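Local coordinates for glycosyl transferase, group 1 family protein (Staphylococcus aureus, PDB 4WAC), which belongs to the group 1 glycosyl transferases of the GT-B clan and carries an additional antiparallel sheet that contributes to contacts between subunits, at residues L101-E106 against D118-T123; S308-I313 against Y483-I488. All coordinates share one frame; numbering follows the deposited sequence.

Contact 1: L101-E106 against D118-T123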
loop_
_atom_site.group_PDB
_atom_site.type_symbol
_atom_site.label_atom_id
_atom_site.label_comp_id
_atom_site.label_asym_id
_atom_site.label_seq_id
_atom_site.Cartn_x
_atom_site.Cartn_y
_atom_site.Cartn_z
ATOM N N LEU A 101 -8.607 23.405 16.881
ATOM C CA LEU A 101 -10.004 23.645 16.462
ATOM C C LEU A 101 -10.337 25.107 16.235
ATOM O O LEU A 101 -11.445 25.435 15.818
ATOM C CB LEU A 101 -10.969 23.090 17.504
ATOM C CG LEU A 101 -10.867 21.579 17.563
ATOM C CD1 LEU A 101 -11.676 21.042 18.751
ATOM C CD2 LEU A 101 -11.358 21.036 16.232
ATOM N N LYS A 102 -9.416 26.012 16.540
ATOM C CA LYS A 102 -9.749 27.422 16.317
ATOM C C LYS A 102 -9.759 27.742 14.801
ATOM O O LYS A 102 -9.266 26.966 13.981
ATOM C CB LYS A 102 -8.785 28.316 17.087
ATOM C CG LYS A 102 -7.414 28.415 16.509
ATOM C CD LYS A 102 -6.583 29.369 17.360
ATOM C CE LYS A 102 -5.188 29.529 16.797
ATOM N NZ LYS A 102 -4.464 30.596 17.541
ATOM N N ASN A 103 -10.374 28.844 14.422
ATOM C CA ASN A 103 -10.477 29.187 13.005
ATOM C C ASN A 103 -11.239 28.132 12.190
ATOM O O ASN A 103 -10.900 27.873 11.015
ATOM C CB ASN A 103 -9.072 29.398 12.406
ATOM C CG ASN A 103 -9.090 30.262 11.127
ATOM O OD1 ASN A 103 -9.477 31.432 11.174
ATOM N ND2 ASN A 103 -8.625 29.697 9.989
ATOM N N THR A 104 -12.253 27.506 12.787
ATOM C CA THR A 104 -13.069 26.560 12.017
ATOM C C THR A 104 -14.540 26.951 11.999
ATOM O O THR A 104 -15.043 27.583 12.909
ATOM C CB THR A 104 -12.962 25.116 12.565
ATOM O OG1 THR A 104 -13.407 25.083 13.928
ATOM C CG2 THR A 104 -11.514 24.602 12.485
ATOM N N ILE A 105 -15.234 26.567 10.946
ATOM C CA ILE A 105 -16.682 26.518 11.007
ATOM C C ILE A 105 -17.158 25.105 11.239
ATOM O O ILE A 105 -16.492 24.112 10.857
ATOM C CB ILE A 105 -17.320 27.001 9.741
ATOM C CG1 ILE A 105 -16.528 26.494 8.553
ATOM C CG2 ILE A 105 -17.447 28.519 9.727
ATOM C CD1 ILE A 105 -17.417 26.443 7.311
ATOM N N GLU A 106 -18.337 25.023 11.830
ATOM C CA GLU A 106 -18.942 23.763 12.160
ATOM C C GLU A 106 -19.974 23.401 11.132
ATOM O O GLU A 106 -20.770 24.246 10.747
ATOM C CB GLU A 106 -19.614 23.843 13.527
ATOM C CG GLU A 106 -20.217 22.561 13.989
ATOM C CD GLU A 106 -21.097 22.764 15.201
ATOM O OE1 GLU A 106 -21.333 23.933 15.566
ATOM O OE2 GLU A 106 -21.494 21.759 15.820
ATOM N N ASP A 118 -11.395 24.456 8.346
ATOM C CA ASP A 118 -10.653 25.704 8.515
ATOM C C ASP A 118 -11.296 26.825 7.686
ATOM O O ASP A 118 -11.532 26.636 6.483
ATOM C CB ASP A 118 -9.188 25.528 8.073
ATOM C CG ASP A 118 -8.374 26.793 8.291
ATOM O OD1 ASP A 118 -7.823 26.982 9.398
ATOM O OD2 ASP A 118 -8.335 27.634 7.370
ATOM N N ILE A 119 -11.527 28.001 8.263
ATOM C CA ILE A 119 -12.272 28.981 7.490
ATOM C C ILE A 119 -11.396 29.734 6.488
ATOM O O ILE A 119 -11.916 30.394 5.592
ATOM C CB ILE A 119 -13.016 30.002 8.373
ATOM C CG1 ILE A 119 -12.069 30.954 9.094
ATOM C CG2 ILE A 119 -13.916 29.313 9.379
ATOM C CD1 ILE A 119 -12.869 31.851 10.038
ATOM N N THR A 120 -10.087 29.650 6.624
ATOM C CA THR A 120 -9.172 30.289 5.664
ATOM C C THR A 120 -8.884 29.417 4.448
ATOM O O THR A 120 -8.826 29.917 3.327
ATOM C CB THR A 120 -7.832 30.623 6.347
ATOM O OG1 THR A 120 -8.116 31.444 7.489
ATOM C CG2 THR A 120 -6.855 31.340 5.370
ATOM N N THR A 121 -8.702 28.115 4.667
ATOM C CA THR A 121 -8.317 27.216 3.592
ATOM C C THR A 121 -9.364 26.200 3.186
ATOM O O THR A 121 -9.263 25.638 2.079
ATOM C CB THR A 121 -7.051 26.423 3.966
ATOM O OG1 THR A 121 -7.342 25.595 5.088
ATOM C CG2 THR A 121 -5.877 27.372 4.338
ATOM N N GLY A 122 -10.349 25.937 4.058
ATOM C CA GLY A 122 -11.384 24.947 3.782
ATOM C C GLY A 122 -10.930 23.522 4.091
ATOM O O GLY A 122 -11.673 22.559 3.844
ATOM N N THR A 123 -9.715 23.356 4.621
ATOM C CA THR A 123 -9.246 22.010 5.000
ATOM C C THR A 123 -10.128 21.328 6.064
ATOM O O THR A 123 -10.649 21.979 6.978
ATOM C CB THR A 123 -7.791 22.091 5.480
ATOM O OG1 THR A 123 -7.027 22.548 4.373
ATOM C CG2 THR A 123 -7.216 20.726 6.005
#
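The side-chain amide of Asn103 reaches the turn at Asp118 and Thr120, where 104-108, the outermost strand of the long antiparallel sheet within this chain, meets the loop that leaves its neighbour, 113-118. Asn103 ND2 gives one N-H to Asp118 OD1 (2.9 Å) and the other to Thr120 OG1 (3.1 Å). Both acceptors lie close to the amide plane, which fixes the rotation of the group; the carboxylate, however, is met from above its own plane, the two planes standing 57° apart. With chi1 at -158°, CG of Asn103 is carried anti to the backbone N and over the turn. The Asn103 backbone adds a bond from Ile119 N to Asn103 O (2.8 Å). Beyond it the apolar branches meet, Ile105 CG2 against Ile119 CG2 at 3.6 Å, while CG1 of Ile119 lies against the amide oxygen of Asn103. Thr104 and Asp118 form an antiparallel, non-hydrogen-bonded bridge with diverging side chains.

A second subunit, another copy of the protein, covers the site: its Asn90 hydrogen-bonds Thr120 O and its Leu199 packs on Ile105. Asp118, held on one oxygen by Asn103, uses the other to position the turn in an Asx motif: Asp118 OD2 accepts from Thr121 N at 2.8 Å through its anti lone pair.

Contact 2: S308-I313 against Y483-I488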
loop_
_atom_site.group_PDB
_atom_site.type_symbol
_atom_site.label_atom_id
_atom_site.label_comp_id
_atom_site.label_asym_id
_atom_site.label_seq_id
_atom_site.Cartn_x
_atom_site.Cartn_y
_atom_site.Cartn_z
ATOM N N SER A 308 -14.565 -28.712 41.817
ATOM C CA SER A 308 -15.735 -28.226 41.112
ATOM C C SER A 308 -16.036 -26.748 41.378
ATOM O O SER A 308 -15.712 -26.219 42.426
ATOM C CB SER A 308 -16.943 -29.075 41.508
ATOM O OG SER A 308 -18.134 -28.315 41.442
ATOM N N ASN A 309 -16.668 -26.085 40.423
ATOM C CA ASN A 309 -17.286 -24.803 40.722
ATOM C C ASN A 309 -18.236 -24.890 41.898
ATOM O O ASN A 309 -18.874 -25.915 42.132
ATOM C CB ASN A 309 -18.062 -24.252 39.521
ATOM C CG ASN A 309 -17.152 -23.840 38.375
ATOM O OD1 ASN A 309 -17.269 -24.358 37.262
ATOM N ND2 ASN A 309 -16.210 -22.937 38.652
ATOM N N PHE A 310 -18.328 -23.797 42.639
ATOM C CA PHE A 310 -19.349 -23.660 43.648
ATOM C C PHE A 310 -20.700 -23.654 42.956
ATOM O O PHE A 310 -20.811 -23.182 41.833
ATOM C CB PHE A 310 -19.124 -22.386 44.470
ATOM C CG PHE A 310 -17.897 -22.452 45.345
ATOM C CD1 PHE A 310 -17.965 -23.014 46.625
ATOM C CD2 PHE A 310 -16.670 -21.974 44.894
ATOM C CE1 PHE A 310 -16.822 -23.094 47.434
ATOM C CE2 PHE A 310 -15.514 -22.041 45.703
ATOM C CZ PHE A 310 -15.591 -22.594 46.977
ATOM N N VAL A 311 -21.725 -24.203 43.606
ATOM C CA VAL A 311 -23.059 -24.139 43.030
ATOM C C VAL A 311 -24.033 -23.449 43.968
ATOM O O VAL A 311 -24.072 -23.726 45.164
ATOM C CB VAL A 311 -23.598 -25.531 42.659
ATOM C CG1 VAL A 311 -25.006 -25.407 42.081
ATOM C CG2 VAL A 311 -22.675 -26.203 41.652
ATOM N N LYS A 312 -24.794 -22.522 43.403
ATOM C CA LYS A 312 -25.696 -21.682 44.160
ATOM C C LYS A 312 -27.125 -22.110 43.907
ATOM O O LYS A 312 -27.543 -22.232 42.752
ATOM C CB LYS A 312 -25.508 -20.214 43.778
ATOM C CG LYS A 312 -26.486 -19.288 44.472
ATOM C CD LYS A 312 -26.364 -17.874 43.945
ATOM C CE LYS A 312 -27.244 -16.922 44.730
ATOM N NZ LYS A 312 -27.054 -15.527 44.259
ATOM N N ILE A 313 -27.878 -22.332 44.981
ATOM C CA ILE A 313 -29.233 -22.864 44.849
ATOM C C ILE A 313 -30.277 -21.763 44.915
ATOM O O ILE A 313 -30.742 -21.398 45.998
ATOM C CB ILE A 313 -29.553 -23.903 45.934
ATOM C CG1 ILE A 313 -28.390 -24.880 46.103
ATOM C CG2 ILE A 313 -30.831 -24.639 45.578
ATOM C CD1 ILE A 313 -28.028 -25.610 44.836
ATOM N N TYR A 483 -23.365 -31.107 45.283
ATOM C CA TYR A 483 -22.423 -29.984 45.219
ATOM C C TYR A 483 -22.590 -28.979 46.359
ATOM O O TYR A 483 -23.170 -27.912 46.175
ATOM C CB TYR A 483 -22.556 -29.267 43.863
ATOM C CG TYR A 483 -22.045 -30.097 42.697
ATOM C CD1 TYR A 483 -20.691 -30.409 42.592
ATOM C CD2 TYR A 483 -22.910 -30.581 41.715
ATOM C CE1 TYR A 483 -20.206 -31.170 41.547
ATOM C CE2 TYR A 483 -22.430 -31.347 40.651
ATOM C CZ TYR A 483 -21.075 -31.633 40.574
ATOM O OH TYR A 483 -20.572 -32.386 39.535
ATOM N N SER A 484 -22.060 -29.317 47.530
ATOM C CA SER A 484 -22.198 -28.452 48.694
ATOM C C SER A 484 -20.999 -27.528 48.809
ATOM O O SER A 484 -19.838 -27.938 48.596
ATOM C CB SER A 484 -22.326 -29.261 49.986
ATOM O OG SER A 484 -21.110 -29.938 50.275
ATOM N N THR A 485 -21.295 -26.288 49.182
ATOM C CA THR A 485 -20.289 -25.253 49.376
ATOM C C THR A 485 -19.139 -25.687 50.293
ATOM O O THR A 485 -17.962 -25.460 49.978
ATOM C CB THR A 485 -20.931 -24.002 49.962
ATOM O OG1 THR A 485 -21.915 -23.500 49.052
ATOM C CG2 THR A 485 -19.885 -22.946 50.192
ATOM N N GLU A 486 -19.479 -26.321 51.419
ATOM C CA GLU A 486 -18.474 -26.655 52.428
ATOM C C GLU A 486 -17.481 -27.682 51.892
ATOM O O GLU A 486 -16.289 -27.645 52.203
ATOM C CB GLU A 486 -19.127 -27.181 53.714
ATOM C CG GLU A 486 -18.162 -27.160 54.917
ATOM C CD GLU A 486 -18.175 -28.428 55.773
ATOM O OE1 GLU A 486 -17.317 -29.318 55.549
ATOM O OE2 GLU A 486 -19.028 -28.516 56.687
ATOM N N SER A 487 -17.985 -28.595 51.075
ATOM C CA SER A 487 -17.153 -29.632 50.486
ATOM C C SER A 487 -16.090 -29.027 49.550
ATOM O O SER A 487 -14.900 -29.365 49.650
ATOM C CB SER A 487 -18.038 -30.659 49.752
ATOM O OG SER A 487 -18.963 -30.038 48.868
ATOM N N ILE A 488 -16.517 -28.126 48.661
ATOM C CA ILE A 488 -15.607 -27.464 47.717
ATOM C C ILE A 488 -14.538 -26.665 48.473
ATOM O O ILE A 488 -13.322 -26.873 48.304
ATOM C CB ILE A 488 -16.365 -26.496 46.757
ATOM C CG1 ILE A 488 -17.506 -27.198 46.020
ATOM C CG2 ILE A 488 -15.413 -25.885 45.761
ATOM C CD1 ILE A 488 -17.036 -28.237 45.062
#
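Ile488, in the first turn of helix 485-496, packs on Phe310 and Ser308 at the middle of a largely apolar contact. Its CG2 methyl sits over one face of the Phe310 ring in a CH-pi contact, 3.6 Å from the centroid and 18° off the ring normal. CB of the same residue touches the ring at Phe310 CE1 (3.5 Å). Phe310 and Ile488 run past each other in opposite directions, and the branching of the isoleucine lets it serve two neighbours: CG2, anti to the backbone N (chi1 -54° for CG1), goes to the ring, while CD1 ends against Ser308 CB at 3.7 Å. At the other end of the loop segment, Val311 CG2 meets Tyr483 CB at 3.8 Å, the two side chains crossing at a slant.

Polar atoms touch mainly carbon here. Thr485 O lies at the edge of the Phe310 ring, near its plane, 3.7 Å from Phe310 CE1, and the Thr485 methyl CG2 lies near the same CD1-CE1 edge. Ser308 O is covered by Ile488 CG2 at 3.4 Å. Ser308 OG is turned back onto its own chain, donates to Asn309 O (2.6 Å), and rests obliquely by the Tyr483 ring.

Surrounding helices complete the packing: Glu33 of helix 23-36 touches both Phe310 and Thr485, while Ile415 and Ile419 of helix 412-419 pack on Tyr483 and Val311. Tyr483 and Ser484, the latter at the N-cap position, separate helix 465-482 from helix 485-496. The contact thus joins the loop following strand 304-306, the last strand of the seven-stranded parallel sheet, to the C-terminal helix, consistent with the GT-B fold, in which that helix crosses back to pack on the N-terminal domain.

How the contacts relate
The two contacts lie on opposite sides of the chain's centre, about 64 Å apart between centres, and share no strand or helix. Contact 1 is a surface contact at the outer strand of the antiparallel sheet within the chain, local in sequence and polar: an amide, a carboxylate and a hydroxyl fix a turn that also meets the second subunit. Contact 2 is partly buried, brings together segments 170 residues apart, and relies on aromatic and aliphatic side chains without a hydrogen bond between its segments. No other protein chain of the assembly touches it. One shapes a connection between neighbouring strands, the other packs the loop after strand 304-306, probably the interdomain linker, against the C-terminal helix.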